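ABC-type branched-chain amino acid transport systems periplasmic component-like protein (Thermomonospora curvata, PDB 4N03) probably binds fatty acids such as the palmitic acid held here and delivers them to an ABC transporter, as a substrate-binding protein of the leucine-binding protein family. Local coordinates at residues Tyr148-Ile153 with Asp363-Arg368; Ala134-Gly137 with Gln142-Gly145; Asn154-Leu159 with Glu193-Glu198. All coordinates share one frame; numbering follows the deposited sequence. Where two conformers were deposited one is given.

From the N terminus, contact 2 comes first: it closes a short loop of four residues within the connection between strand 126-129 and helix 148-161. Contact 1 opens next, at the start of that helix, and closes after 209 intervening residues, just before strand 370-375. Contact 3 is nested inside this long loop, joining the same helix to the end of helix 179-195. Contacts 1 and 2 touch directly, for Thr367 CG2 lies 3.5 Å from Gly145 C. Contacts 1 and 3 share helix 148-161 and meet where Asn154 ND2 bonds Arg368 O. Contacts 2 and 3 stay about 9 Å apart at their nearest atoms.

Contact 1: Tyr148-Ile153 with Asp363-Arg368; sequences YDVDMI and DKPATR. With PLM (palmitic acid), chain B.
Val150, on the first turn of helix 148-161, packs with both methyls against the loop that leads into strand 370-375. With CG1 anti to the backbone N (chi1 165°), one branch is directed at Arg368 and the other at Pro365. CG1 of Val150 lies 4.0 Å from Arg368 CB and 3.9 Å from Arg368 O, so it meets the base of the arginine rather than its guanidinium, which is bonded through NH1 to Ala395 O and Tyr398 O. CG2 of Val150 stands 4.3 Å from Pro365 CG, a looser approach to the ring. No hydrogen bond crosses between the two segments, and the join is one of van der Waals packing.

The polar contacts belong to the helix start. Asp149 OD1 accepts the Val150 N-H at 2.9 Å, a bent bond (135°) received on the anti side of the carboxylate with the donor tilted out of its plane; OD1 also bonds Thr147 OG1, while Asp149 OD2 bonds Tyr398 OH. Tyr148 reaches the ligand through its hydroxyl: OH donates to O1 of palmitic acid at 2.5 Å, with O1 in the plane of the ring at its edge. The fatty acid head group is also hydrogen-bonded to Tyr84 OH and Ser109 OG. A phenylalanine in place of Tyr148 would probably cost the head group its bond to this hydroxyl and leave it less firmly placed.

Around this junction, Tyr148 and Met152 lean on helix 179-195, Ile153 on helix 393-397, and Asp151 on strand 275-279, with Asp151 OD1 bonded to Thr370 OG1 on strand 370-375.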
loop_
_atom_site.group_PDB
_atom_site.type_symbol
_atom_site.label_atom_id
_atom_site.label_comp_id
_atom_site.label_asym_id
_atom_site.label_seq_id
_atom_site.Cartn_x
_atom_site.Cartn_y
_atom_site.Cartn_z
ATOM N N TYR A 148 -3.475 6.445 -5.285
ATOM C CA TYR A 148 -3.691 5.600 -6.442
ATOM C C TYR A 148 -3.820 6.338 -7.745
ATOM O O TYR A 148 -3.435 5.897 -8.808
ATOM C CB TYR A 148 -4.928 4.756 -6.258
ATOM C CG TYR A 148 -4.801 3.652 -5.258
ATOM C CD1 TYR A 148 -3.744 2.717 -5.289
ATOM C CD2 TYR A 148 -5.709 3.524 -4.246
ATOM C CE1 TYR A 148 -3.662 1.691 -4.363
ATOM C CE2 TYR A 148 -5.626 2.485 -3.333
ATOM C CZ TYR A 148 -4.593 1.556 -3.397
ATOM O OH TYR A 148 -4.452 0.502 -2.514
ATOM N N ASP A 149 -4.512 7.494 -7.695
ATOM C CA ASP A 149 -4.689 8.374 -8.841
ATOM C C ASP A 149 -3.365 8.855 -9.402
ATOM O O ASP A 149 -3.128 8.760 -10.585
ATOM C CB ASP A 149 -5.666 9.509 -8.571
ATOM C CG ASP A 149 -5.447 10.309 -7.308
ATOM O OD1 ASP A 149 -4.479 10.049 -6.554
ATOM O OD2 ASP A 149 -6.305 11.202 -7.069
ATOM N N VAL A 150 -2.502 9.362 -8.519
ATOM C CA VAL A 150 -1.186 9.790 -8.934
ATOM C C VAL A 150 -0.398 8.654 -9.550
ATOM O O VAL A 150 0.270 8.859 -10.568
ATOM C CB VAL A 150 -0.433 10.367 -7.708
ATOM C CG1 VAL A 150 1.080 10.512 -7.931
ATOM C CG2 VAL A 150 -1.067 11.699 -7.315
ATOM N N ASP A 151 -0.477 7.426 -9.016
ATOM C CA ASP A 151 0.205 6.303 -9.647
ATOM C C ASP A 151 -0.296 6.051 -11.071
ATOM O O ASP A 151 0.504 5.784 -11.947
ATOM C CB ASP A 151 0.057 5.014 -8.849
ATOM C CG ASP A 151 0.945 4.949 -7.630
ATOM O OD1 ASP A 151 1.943 5.664 -7.542
ATOM O OD2 ASP A 151 0.595 4.081 -6.783
HETATM N N MSE A 152 -1.617 6.092 -11.314
HETATM C CA MSE A 152 -2.107 5.914 -12.668
HETATM C C MSE A 152 -1.753 7.076 -13.572
HETATM O O MSE A 152 -1.517 6.856 -14.739
HETATM C CB MSE A 152 -3.627 5.692 -12.676
HETATM C CG MSE A 152 -4.052 4.345 -12.090
HETATM SE SE MSE A 152 -3.454 2.854 -13.170
HETATM C CE MSE A 152 -1.966 2.314 -12.216
ATOM N N ILE A 153 -1.710 8.293 -13.056
ATOM C CA ILE A 153 -1.303 9.411 -13.916
ATOM C C ILE A 153 0.135 9.225 -14.387
ATOM O O ILE A 153 0.457 9.312 -15.570
ATOM C CB ILE A 153 -1.492 10.739 -13.170
ATOM C CG1 ILE A 153 -2.998 11.010 -12.957
ATOM C CG2 ILE A 153 -0.892 11.870 -13.976
ATOM C CD1 ILE A 153 -3.254 12.069 -11.909
ATOM N N ASP A 363 -2.955 16.982 3.370
ATOM C CA ASP A 363 -3.893 17.498 2.393
ATOM C C ASP A 363 -3.440 17.234 0.981
ATOM O O ASP A 363 -3.970 17.858 0.030
ATOM C CB ASP A 363 -4.111 19.005 2.586
ATOM C CG ASP A 363 -2.875 19.808 2.368
ATOM O OD1 ASP A 363 -1.793 19.439 2.886
ATOM O OD2 ASP A 363 -2.941 20.828 1.672
ATOM N N LYS A 364 -2.476 16.339 0.813
ATOM C CA LYS A 364 -1.885 15.980 -0.479
ATOM C C LYS A 364 -1.015 14.743 -0.234
ATOM O O LYS A 364 -0.735 14.458 0.929
ATOM C CB LYS A 364 -1.060 17.159 -1.023
ATOM C CG LYS A 364 0.033 17.634 -0.091
ATOM C CD LYS A 364 0.523 19.066 -0.375
ATOM C CE LYS A 364 0.918 19.764 0.949
ATOM N NZ LYS A 364 1.485 21.153 1.083
ATOM N N PRO A 365 -0.601 14.076 -1.284
ATOM C CA PRO A 365 0.173 12.845 -1.039
ATOM C C PRO A 365 1.543 13.151 -0.439
ATOM O O PRO A 365 2.155 14.171 -0.699
ATOM C CB PRO A 365 0.320 12.270 -2.444
ATOM C CG PRO A 365 -0.882 12.820 -3.188
ATOM C CD PRO A 365 -0.975 14.207 -2.693
ATOM N N ALA A 366 2.040 12.186 0.346
ATOM C CA ALA A 366 3.334 12.255 1.002
ATOM C C ALA A 366 4.510 12.287 0.024
ATOM O O ALA A 366 5.564 12.767 0.395
ATOM C CB ALA A 366 3.464 11.090 1.932
ATOM N N THR A 367 4.307 11.782 -1.171
ATOM C CA THR A 367 5.184 11.907 -2.310
ATOM C C THR A 367 4.344 11.728 -3.587
ATOM O O THR A 367 3.248 11.182 -3.508
ATOM C CB THR A 367 6.350 10.904 -2.259
ATOM O OG1 THR A 367 7.130 11.043 -3.420
ATOM C CG2 THR A 367 5.869 9.455 -2.166
ATOM N N ARG A 368 4.869 12.147 -4.708
ATOM C CA ARG A 368 4.251 11.912 -6.023
ATOM C C ARG A 368 5.130 11.129 -6.968
ATOM O O ARG A 368 4.898 11.119 -8.164
ATOM C CB ARG A 368 3.726 13.210 -6.674
ATOM C CG ARG A 368 2.707 13.889 -5.826
ATOM C CD ARG A 368 2.020 15.012 -6.583
ATOM N NE ARG A 368 1.231 15.794 -5.669
ATOM C CZ ARG A 368 0.231 16.620 -6.066
ATOM N NH1 ARG A 368 -0.175 16.626 -7.321
ATOM N NH2 ARG A 368 -0.361 17.308 -5.150
HETATM C C1 PLM B . -6.956 -1.253 -1.210
HETATM O O1 PLM B . -6.498 -0.081 -1.172
HETATM O O2 PLM B . -8.055 -1.603 -0.726
HETATM C C2 PLM B . -6.054 -2.354 -1.719
HETATM C C3 PLM B . -5.091 -2.767 -0.523
HETATM C C4 PLM B . -3.985 -3.706 -0.948
HETATM C C5 PLM B . -3.126 -4.139 0.189
HETATM C C6 PLM B . -1.894 -5.019 -0.113
HETATM C C7 PLM B . -0.662 -4.149 -0.329
HETATM C C8 PLM B . 0.567 -4.863 -0.819
HETATM C C9 PLM B . 1.858 -4.070 -0.736
HETATM C CA PLM B . 2.198 -3.234 -1.992
HETATM C CB PLM B . 3.380 -2.253 -1.619
HETATM C CC PLM B . 3.028 -0.780 -1.979
HETATM C CD PLM B . 3.816 0.259 -1.209
HETATM C CE PLM B . 3.492 1.720 -1.491
HETATM C CF PLM B . 3.843 2.597 -0.280
HETATM C CG PLM B . 5.291 3.051 -0.223
#

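Contact 2: Ala134-Gly137 with Gln142-Gly145; sequences ALLG and QVTG
Leu135 and Leu136 close on Val143 across a tight excursion of the chain between strand 126-129 and helix 148-161 in this periplasmic-binding-protein fold. One methyl does most of the touching: CG2 of Val143 lies 3.7 Å from Leu135 CB and 3.6 Å from Leu135 O. The same methyl is 4.0 Å from Leu136 CD2, and the Leu136 and Val143 side chains meet there at roughly a right angle. Val143 CG2 sits beside its own backbone N, with CG1 turned the other way (chi1 -179°), and this rotation presents CG2 to the two leucines. All three residues are buried, and no hydrogen bond joins the segments.

The second shell holds these pieces in place. Leu135 rests on Val112 and Ser113 of helix 109-122 and on Pro128, Leu136 on Val400, and Val143 on Trp131, whose NE1 is bonded to Thr144 OG1. Thr144 also touches the palmitic acid, so the loop borders the ligand pocket. Gln142 OE1 accepts a bond from His343 NE2, which helps to hold the amide in its rotation. The amide nitrogen turns onto the next residue: Gln142 NE2 donates to Val143 O at 2.9 Å (N-H...O 152°), approaching from above the carbonyl plane.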
loop_
_atom_site.group_PDB
_atom_site.type_symbol
_atom_site.label_atom_id
_atom_site.label_comp_id
_atom_site.label_asym_id
_atom_site.label_seq_id
_atom_site.Cartn_x
_atom_site.Cartn_y
_atom_site.Cartn_z
ATOM N N ALA A 134 -9.379 9.022 -0.462
ATOM C CA ALA A 134 -10.401 9.116 0.538
ATOM C C ALA A 134 -9.857 9.108 1.952
ATOM O O ALA A 134 -10.568 9.419 2.884
ATOM C CB ALA A 134 -11.448 8.045 0.324
ATOM N N LEU A 135 -8.582 8.720 2.132
ATOM C CA LEU A 135 -7.921 8.698 3.430
ATOM C C LEU A 135 -7.031 9.897 3.694
ATOM O O LEU A 135 -6.503 10.006 4.792
ATOM C CB LEU A 135 -7.176 7.378 3.638
ATOM C CG LEU A 135 -8.083 6.148 3.604
ATOM C CD1 LEU A 135 -7.273 4.883 3.656
ATOM C CD2 LEU A 135 -9.166 6.167 4.695
ATOM N N LEU A 136 -6.863 10.785 2.704
ATOM C CA LEU A 136 -6.233 12.063 2.947
ATOM C C LEU A 136 -7.163 12.950 3.752
ATOM O O LEU A 136 -8.380 12.697 3.833
ATOM C CB LEU A 136 -5.857 12.755 1.631
ATOM C CG LEU A 136 -4.771 12.056 0.803
ATOM C CD1 LEU A 136 -4.583 12.868 -0.473
ATOM C CD2 LEU A 136 -3.452 11.952 1.571
ATOM N N GLY A 137 -6.600 13.980 4.349
ATOM C CA GLY A 137 -7.395 14.967 5.086
ATOM C C GLY A 137 -7.644 14.642 6.520
ATOM O O GLY A 137 -8.429 15.305 7.196
ATOM N N GLN A 142 -1.925 8.428 8.320
ATOM C CA GLN A 142 -0.836 8.671 7.379
ATOM C C GLN A 142 -0.967 7.805 6.172
ATOM O O GLN A 142 -0.683 6.597 6.238
ATOM C CB GLN A 142 0.511 8.395 8.036
ATOM C CG GLN A 142 1.680 8.607 7.078
ATOM C CD GLN A 142 1.723 10.082 6.662
ATOM O OE1 GLN A 142 1.863 10.950 7.515
ATOM N NE2 GLN A 142 1.635 10.350 5.380
ATOM N N VAL A 143 -1.338 8.404 5.049
ATOM C CA VAL A 143 -1.295 7.698 3.782
ATOM C C VAL A 143 0.135 7.758 3.309
ATOM O O VAL A 143 0.711 8.811 3.146
ATOM C CB VAL A 143 -2.235 8.332 2.751
ATOM C CG1 VAL A 143 -2.145 7.523 1.461
ATOM C CG2 VAL A 143 -3.675 8.374 3.269
ATOM N N THR A 144 0.764 6.588 3.200
ATOM C CA THR A 144 2.171 6.553 2.801
ATOM C C THR A 144 2.311 6.668 1.290
ATOM O O THR A 144 1.324 6.516 0.574
ATOM C CB THR A 144 2.820 5.261 3.284
ATOM O OG1 THR A 144 2.105 4.162 2.739
ATOM C CG2 THR A 144 2.819 5.174 4.822
ATOM N N GLY A 145 3.481 6.967 0.790
ATOM C CA GLY A 145 3.726 6.927 -0.633
ATOM C C GLY A 145 2.828 7.889 -1.406
ATOM O O GLY A 145 2.513 8.996 -0.928
#

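Contact 3: Asn154-Leu159 with Glu193-Glu198; sequences NGVQWL and EQLGLE
Two helices that flank the sheet containing strands 170-176 and 198-204 meet here: the middle of helix 148-161 packs against the C-terminal end of helix 179-195 and the first residues beyond it. Strand 170-176 links these helices, and helix 179-195 in turn leads into strand 198-204, the alternation of strands and helices expected of a periplasmic-binding-protein domain.

Val156 is the hub on the first helix. Its CG1 methyl, pointing away from the backbone N (chi1 172°), meets two leucines at once, standing 3.9 Å from Leu195 CD1 and 3.8 Å from Leu197 CD1. The approaches differ: Leu195 slides past Val156 in the opposite direction, whereas Leu197 comes at it tip to tip. Leu195 also uses its second branch, CD2, which lies 4.0 Å from Gln157 OE1. That is a van der Waals approach of a methyl to an amide oxygen, with the two side chains crossing at about a right angle. The Gln157 chain bends at chi2 (68°), which brings the amide over toward Leu195; its NE2 makes a weak hydrogen bond to Asp161 OD1.

Between the two leucines the chain turns at Gly196, the first residue out of helical geometry, with positive phi (80°). This turn lets Leu195, at the helix end, and Leu197, beyond it, reach the same valine methyl. On the sheet side, Val156 and Leu197 both touch Leu171 of strand 170-176, while Leu195 and Gln157 share Leu394 of helix 393-397.

The segments are joined by mainly apolar packing, with one methyl set against an amide oxygen, so this junction is probably held by the fit of its methyl groups, with no hydrogen bond or ion pair between the segments.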
loop_
_atom_site.group_PDB
_atom_site.type_symbol
_atom_site.label_atom_id
_atom_site.label_comp_id
_atom_site.label_asym_id
_atom_site.label_seq_id
_atom_site.Cartn_x
_atom_site.Cartn_y
_atom_site.Cartn_z
ATOM N N ASN A 154 1.020 8.955 -13.417
ATOM C CA ASN A 154 2.421 8.640 -13.747
ATOM C C ASN A 154 2.509 7.461 -14.704
ATOM O O ASN A 154 3.238 7.492 -15.675
ATOM C CB ASN A 154 3.236 8.408 -12.484
ATOM C CG ASN A 154 3.629 9.681 -11.766
ATOM O OD1 ASN A 154 3.865 10.712 -12.385
ATOM N ND2 ASN A 154 3.740 9.614 -10.457
ATOM N N GLY A 155 1.755 6.406 -14.413
ATOM C CA GLY A 155 1.814 5.225 -15.235
ATOM C C GLY A 155 1.334 5.397 -16.653
ATOM O O GLY A 155 1.916 4.898 -17.604
ATOM N N VAL A 156 0.229 6.150 -16.852
ATOM C CA VAL A 156 -0.246 6.458 -18.194
ATOM C C VAL A 156 0.729 7.350 -18.926
ATOM O O VAL A 156 0.985 7.151 -20.114
ATOM C CB VAL A 156 -1.677 7.022 -18.159
ATOM C CG1 VAL A 156 -2.091 7.508 -19.529
ATOM C CG2 VAL A 156 -2.624 5.942 -17.614
ATOM N N GLN A 157 1.282 8.338 -18.237
ATOM C CA GLN A 157 2.294 9.166 -18.884
ATOM C C GLN A 157 3.467 8.306 -19.339
ATOM O O GLN A 157 4.029 8.480 -20.409
ATOM C CB GLN A 157 2.772 10.255 -17.963
ATOM C CG GLN A 157 3.811 11.182 -18.608
ATOM C CD GLN A 157 3.227 12.030 -19.715
ATOM O OE1 GLN A 157 2.570 13.047 -19.456
ATOM N NE2 GLN A 157 3.424 11.627 -20.945
ATOM N N TRP A 158 3.857 7.321 -18.512
ATOM C CA TRP A 158 4.914 6.381 -18.871
ATOM C C TRP A 158 4.552 5.547 -20.073
ATOM O O TRP A 158 5.352 5.392 -20.987
ATOM C CB TRP A 158 5.241 5.494 -17.675
ATOM C CG TRP A 158 6.280 4.443 -17.914
ATOM C CD1 TRP A 158 7.625 4.601 -17.912
ATOM C CD2 TRP A 158 6.027 3.071 -18.186
ATOM N NE1 TRP A 158 8.237 3.393 -18.149
ATOM C CE2 TRP A 158 7.283 2.444 -18.351
ATOM C CE3 TRP A 158 4.872 2.315 -18.313
ATOM C CZ2 TRP A 158 7.408 1.085 -18.617
ATOM C CZ3 TRP A 158 5.008 0.937 -18.571
ATOM C CH2 TRP A 158 6.266 0.358 -18.719
ATOM N N LEU A 159 3.322 5.028 -20.119
ATOM C CA LEU A 159 2.897 4.284 -21.308
ATOM C C LEU A 159 3.060 5.101 -22.587
ATOM O O LEU A 159 3.464 4.607 -23.630
ATOM C CB LEU A 159 1.449 3.823 -21.188
ATOM C CG LEU A 159 1.121 2.750 -20.153
ATOM C CD1 LEU A 159 -0.370 2.540 -20.056
ATOM C CD2 LEU A 159 1.821 1.439 -20.456
ATOM N N GLU A 193 -7.924 12.559 -20.239
ATOM C CA GLU A 193 -8.405 13.873 -20.677
ATOM C C GLU A 193 -7.265 14.768 -21.117
ATOM O O GLU A 193 -7.360 15.485 -22.147
ATOM C CB GLU A 193 -9.242 14.550 -19.552
ATOM C CG GLU A 193 -9.977 15.834 -19.910
ATOM C CD GLU A 193 -11.016 15.600 -20.975
ATOM O OE1 GLU A 193 -11.936 14.766 -20.781
ATOM O OE2 GLU A 193 -10.914 16.255 -22.020
ATOM N N GLN A 194 -6.187 14.770 -20.346
ATOM C CA GLN A 194 -5.075 15.642 -20.642
ATOM C C GLN A 194 -4.309 15.226 -21.886
ATOM O O GLN A 194 -3.818 16.064 -22.604
ATOM C CB GLN A 194 -4.140 15.743 -19.427
ATOM C CG GLN A 194 -4.721 16.494 -18.249
ATOM C CD GLN A 194 -4.658 17.998 -18.468
ATOM O OE1 GLN A 194 -4.639 18.478 -19.591
ATOM N NE2 GLN A 194 -4.593 18.730 -17.421
ATOM N N LEU A 195 -4.187 13.909 -22.112
ATOM C CA LEU A 195 -3.385 13.324 -23.168
ATOM C C LEU A 195 -4.147 12.970 -24.411
ATOM O O LEU A 195 -3.513 12.550 -25.380
ATOM C CB LEU A 195 -2.647 12.101 -22.653
ATOM C CG LEU A 195 -1.639 12.355 -21.514
ATOM C CD1 LEU A 195 -1.141 11.056 -20.912
ATOM C CD2 LEU A 195 -0.474 13.221 -21.974
ATOM N N GLY A 196 -5.474 13.103 -24.412
ATOM C CA GLY A 196 -6.227 12.781 -25.615
ATOM C C GLY A 196 -6.491 11.311 -25.824
ATOM O O GLY A 196 -6.475 10.851 -26.948
ATOM N N LEU A 197 -6.829 10.626 -24.734
ATOM C CA LEU A 197 -7.119 9.191 -24.731
ATOM C C LEU A 197 -8.565 8.958 -24.359
ATOM O O LEU A 197 -9.167 9.784 -23.682
ATOM C CB LEU A 197 -6.229 8.410 -23.770
ATOM C CG LEU A 197 -4.719 8.676 -23.910
ATOM C CD1 LEU A 197 -3.985 8.169 -22.702
ATOM C CD2 LEU A 197 -4.180 7.940 -25.122
ATOM N N GLU A 198 -9.137 7.861 -24.800
ATOM C CA GLU A 198 -10.457 7.426 -24.374
ATOM C C GLU A 198 -10.308 6.391 -23.246
ATOM O O GLU A 198 -9.248 5.733 -23.115
ATOM C CB GLU A 198 -11.190 6.755 -25.563
ATOM C CG GLU A 198 -11.453 7.648 -26.783
ATOM C CD GLU A 198 -12.264 6.912 -27.852
ATOM O OE1 GLU A 198 -13.109 6.064 -27.475
ATOM O OE2 GLU A 198 -12.090 7.209 -29.056
#